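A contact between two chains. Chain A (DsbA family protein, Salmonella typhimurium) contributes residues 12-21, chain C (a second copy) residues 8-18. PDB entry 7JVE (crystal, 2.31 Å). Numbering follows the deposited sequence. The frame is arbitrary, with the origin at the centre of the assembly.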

# COMPACT_ATOMS: atom_id res chain seq x y z
N THR A 12 -11.90 -46.65 7.93
CA THR A 12 -10.56 -47.14 8.22
C THR A 12 -9.52 -46.37 7.41
O THR A 12 -8.47 -45.97 7.94
CB THR A 12 -10.47 -48.65 7.96
OG1 THR A 12 -11.35 -49.35 8.86
CG2 THR A 12 -9.05 -49.17 8.18
N ALA A 13 -9.79 -46.14 6.13
CA ALA A 13 -8.85 -45.42 5.29
C ALA A 13 -8.54 -44.04 5.86
O ALA A 13 -7.38 -43.62 5.90
CB ALA A 13 -9.41 -45.33 3.87
N GLU A 14 -9.56 -43.31 6.31
CA GLU A 14 -9.30 -41.96 6.79
C GLU A 14 -8.68 -41.97 8.18
O GLU A 14 -7.91 -41.06 8.51
CB GLU A 14 -10.58 -41.13 6.77
CG GLU A 14 -11.52 -41.37 7.93
CD GLU A 14 -12.74 -40.46 7.88
OE1 GLU A 14 -12.71 -39.47 7.11
OE2 GLU A 14 -13.73 -40.74 8.60
N ALA A 15 -9.01 -42.96 9.01
CA ALA A 15 -8.36 -43.07 10.31
C ALA A 15 -6.88 -43.38 10.14
O ALA A 15 -6.05 -42.90 10.93
CB ALA A 15 -9.04 -44.15 11.15
N TYR A 16 -6.53 -44.15 9.10
CA TYR A 16 -5.12 -44.45 8.84
C TYR A 16 -4.37 -43.19 8.41
O TYR A 16 -3.27 -42.91 8.90
CB TYR A 16 -5.01 -45.56 7.79
CG TYR A 16 -3.58 -46.00 7.54
CD1 TYR A 16 -2.78 -45.34 6.62
CD2 TYR A 16 -3.02 -47.07 8.24
CE1 TYR A 16 -1.47 -45.72 6.38
CE2 TYR A 16 -1.70 -47.47 8.01
CZ TYR A 16 -0.94 -46.78 7.08
OH TYR A 16 0.36 -47.14 6.83
N ILE A 17 -4.96 -42.40 7.52
CA ILE A 17 -4.32 -41.15 7.11
C ILE A 17 -4.14 -40.22 8.31
O ILE A 17 -3.07 -39.64 8.51
CB ILE A 17 -5.13 -40.50 5.98
CG1 ILE A 17 -5.00 -41.34 4.72
CG2 ILE A 17 -4.69 -39.03 5.71
CD1 ILE A 17 -6.19 -41.23 3.80
N VAL A 18 -5.18 -40.09 9.14
CA VAL A 18 -5.04 -39.31 10.37
C VAL A 18 -3.85 -39.78 11.19
O VAL A 18 -3.05 -38.97 11.68
CB VAL A 18 -6.35 -39.35 11.19
CG1 VAL A 18 -6.25 -38.41 12.37
CG2 VAL A 18 -7.52 -38.90 10.33
N SER A 19 -3.68 -41.10 11.33
CA SER A 19 -2.55 -41.64 12.10
C SER A 19 -1.22 -41.41 11.41
O SER A 19 -0.20 -41.23 12.08
CB SER A 19 -2.71 -43.13 12.33
OG SER A 19 -3.87 -43.34 13.05
N HIS A 20 -1.20 -41.46 10.08
CA HIS A 20 0.04 -41.40 9.30
C HIS A 20 -0.15 -40.37 8.20
O HIS A 20 -0.28 -40.71 7.02
CB HIS A 20 0.39 -42.77 8.72
CG HIS A 20 0.25 -43.91 9.69
ND1 HIS A 20 -0.94 -44.58 9.87
CD2 HIS A 20 1.15 -44.51 10.50
CE1 HIS A 20 -0.77 -45.54 10.76
NE2 HIS A 20 0.49 -45.52 11.16
N PRO A 21 -0.17 -39.08 8.56
CA PRO A 21 -0.59 -38.06 7.60
C PRO A 21 0.44 -37.66 6.54
O PRO A 21 0.04 -37.10 5.52
CB PRO A 21 -0.96 -36.86 8.52
CG PRO A 21 -0.19 -37.08 9.78
CD PRO A 21 -0.11 -38.58 9.95
N GLN C 8 -4.45 -54.88 3.65
CA GLN C 8 -4.73 -53.93 4.74
C GLN C 8 -5.27 -52.63 4.16
O GLN C 8 -4.62 -52.01 3.31
CB GLN C 8 -3.46 -53.66 5.54
CG GLN C 8 -2.83 -54.88 6.20
CD GLN C 8 -1.38 -54.63 6.59
OE1 GLN C 8 -0.79 -53.61 6.23
NE2 GLN C 8 -0.80 -55.57 7.34
N ILE C 9 -6.44 -52.21 4.65
CA ILE C 9 -7.15 -51.08 4.04
C ILE C 9 -6.31 -49.81 4.08
O ILE C 9 -6.17 -49.10 3.08
CB ILE C 9 -8.51 -50.86 4.71
CG1 ILE C 9 -9.40 -52.09 4.58
CG2 ILE C 9 -9.20 -49.65 4.08
CD1 ILE C 9 -10.52 -52.13 5.60
N GLY C 10 -5.77 -49.47 5.26
CA GLY C 10 -5.07 -48.22 5.45
C GLY C 10 -3.97 -47.99 4.43
O GLY C 10 -3.99 -47.01 3.67
N PRO C 11 -2.98 -48.89 4.38
CA PRO C 11 -1.84 -48.66 3.47
C PRO C 11 -2.21 -48.71 1.98
O PRO C 11 -1.66 -47.91 1.21
CB PRO C 11 -0.86 -49.78 3.85
CG PRO C 11 -1.26 -50.20 5.22
CD PRO C 11 -2.75 -50.04 5.27
N THR C 12 -3.08 -49.61 1.54
CA THR C 12 -3.41 -49.62 0.12
C THR C 12 -4.36 -48.48 -0.24
O THR C 12 -4.29 -47.95 -1.36
CB THR C 12 -4.00 -50.98 -0.31
OG1 THR C 12 -5.30 -51.16 0.26
CG2 THR C 12 -3.10 -52.14 0.14
N ALA C 13 -5.24 -48.09 0.68
CA ALA C 13 -6.06 -46.90 0.46
C ALA C 13 -5.20 -45.67 0.32
O ALA C 13 -5.49 -44.78 -0.49
CB ALA C 13 -7.05 -46.72 1.61
N GLU C 14 -4.13 -45.60 1.11
CA GLU C 14 -3.23 -44.46 1.05
C GLU C 14 -2.45 -44.45 -0.26
O GLU C 14 -2.36 -43.43 -0.94
CB GLU C 14 -2.30 -44.50 2.27
CG GLU C 14 -1.03 -43.69 2.17
CD GLU C 14 -0.09 -44.00 3.31
OE1 GLU C 14 -0.07 -43.26 4.31
OE2 GLU C 14 0.63 -45.02 3.20
N ALA C 15 -1.89 -45.61 -0.63
CA ALA C 15 -1.19 -45.73 -1.90
C ALA C 15 -2.06 -45.29 -3.08
O ALA C 15 -1.55 -44.72 -4.05
CB ALA C 15 -0.74 -47.18 -2.10
N TYR C 16 -3.37 -45.56 -3.00
CA TYR C 16 -4.27 -45.27 -4.12
C TYR C 16 -4.55 -43.78 -4.24
O TYR C 16 -4.68 -43.26 -5.35
CB TYR C 16 -5.58 -46.06 -3.95
CG TYR C 16 -6.59 -45.88 -5.07
CD1 TYR C 16 -6.60 -46.74 -6.16
CD2 TYR C 16 -7.53 -44.86 -5.03
CE1 TYR C 16 -7.52 -46.59 -7.18
CE2 TYR C 16 -8.46 -44.70 -6.05
CZ TYR C 16 -8.45 -45.57 -7.12
OH TYR C 16 -9.36 -45.43 -8.14
N ILE C 17 -4.66 -43.08 -3.11
CA ILE C 17 -4.80 -41.62 -3.15
C ILE C 17 -3.50 -40.97 -3.60
O ILE C 17 -3.51 -39.99 -4.35
CB ILE C 17 -5.26 -41.07 -1.79
CG1 ILE C 17 -6.65 -41.59 -1.43
CG2 ILE C 17 -5.19 -39.55 -1.77
CD1 ILE C 17 -6.82 -41.82 0.04
N VAL C 18 -2.36 -41.47 -3.13
CA VAL C 18 -1.09 -40.91 -3.55
C VAL C 18 -0.96 -40.95 -5.06
O VAL C 18 -0.47 -40.00 -5.69
CB VAL C 18 0.07 -41.65 -2.85
CG1 VAL C 18 1.37 -41.37 -3.56
CG2 VAL C 18 0.14 -41.26 -1.38
O HOH W 1 2.67 -45.11 5.89
O HOH W 2 -1.04 -40.57 4.48
O HOH W 3 1.52 -41.84 5.60

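Two helices from two copies of one protein cross at 82°, their axes 8.1 Å apart at closest approach, and no direct hydrogen bond links them. Packing does most of the work, and water joins polar groups around Glu C14.

Along chain C, Gln C8 sits at the N-cap position, where its backbone O accepts a hydrogen bond from Thr C12 OG1 at 3.2 Å; neither residue touches chain A. Contact begins with Ile C9, whose CA-to-CB bond points toward the partner. Its CB lies 3.9 Å from Thr A12 CG2, and its CG2 lies 4.3 Å from Ala A13 CB, so the threonine offers its methyl to the interface while its OG1 is hydrogen-bonded elsewhere in the structure.

Gly C10 sets the tightest rule. Its CA comes within 4.7 Å of Ala A13 CA and rests over one face of the Tyr A16 ring, 3.4 Å from Tyr A16 CG, making a CH-pi contact. An ideal CB here would point toward chain A and lie 2.3 Å from Tyr A16 CD2, a clash. The site has room for a bare CA and no more.

Pro C11 CD also sits over the ring face, 3.9 Å from Tyr A16 CE2, in a second CH-pi contact. Tyr A16, t at chi1, buries 82 Å², the largest share of any residue here: a broad ring with one face covered by Gly C10 CA and Pro C11 CD.

One turn beyond Ile C9, Ala C13 meets Ala A13, CB to CB, at 3.6 Å. Both residues are buried, and their single methyls fill the space between the backbones.

The CA-to-CB bond of Glu C14 points toward chain A, and with chi1 and chi2 both t its OE1 reaches the edge of the Tyr A16 ring, 3.5 Å from CE1. The same Glu C14 OE1 is 3.7 Å from His A20 O, and two waters lie within hydrogen-bonding distance of both. A third water lies 3.2 Å from Tyr A16 OH and donates a weak hydrogen bond to Glu C14 OE2 at 3.4 Å.

Ile C17 closes the contact. Its CD1 meets Ile A17 CD1 at 3.9 Å; the Ile A17 CA-to-CB bond points sideways to chain C, but the side chain's end comes nearer. These longer chains meet where Ile A17 CA and Ile C17 CA are 10.3 Å apart, against 5.8 Å between Ala A13 CA and Ala C13 CA.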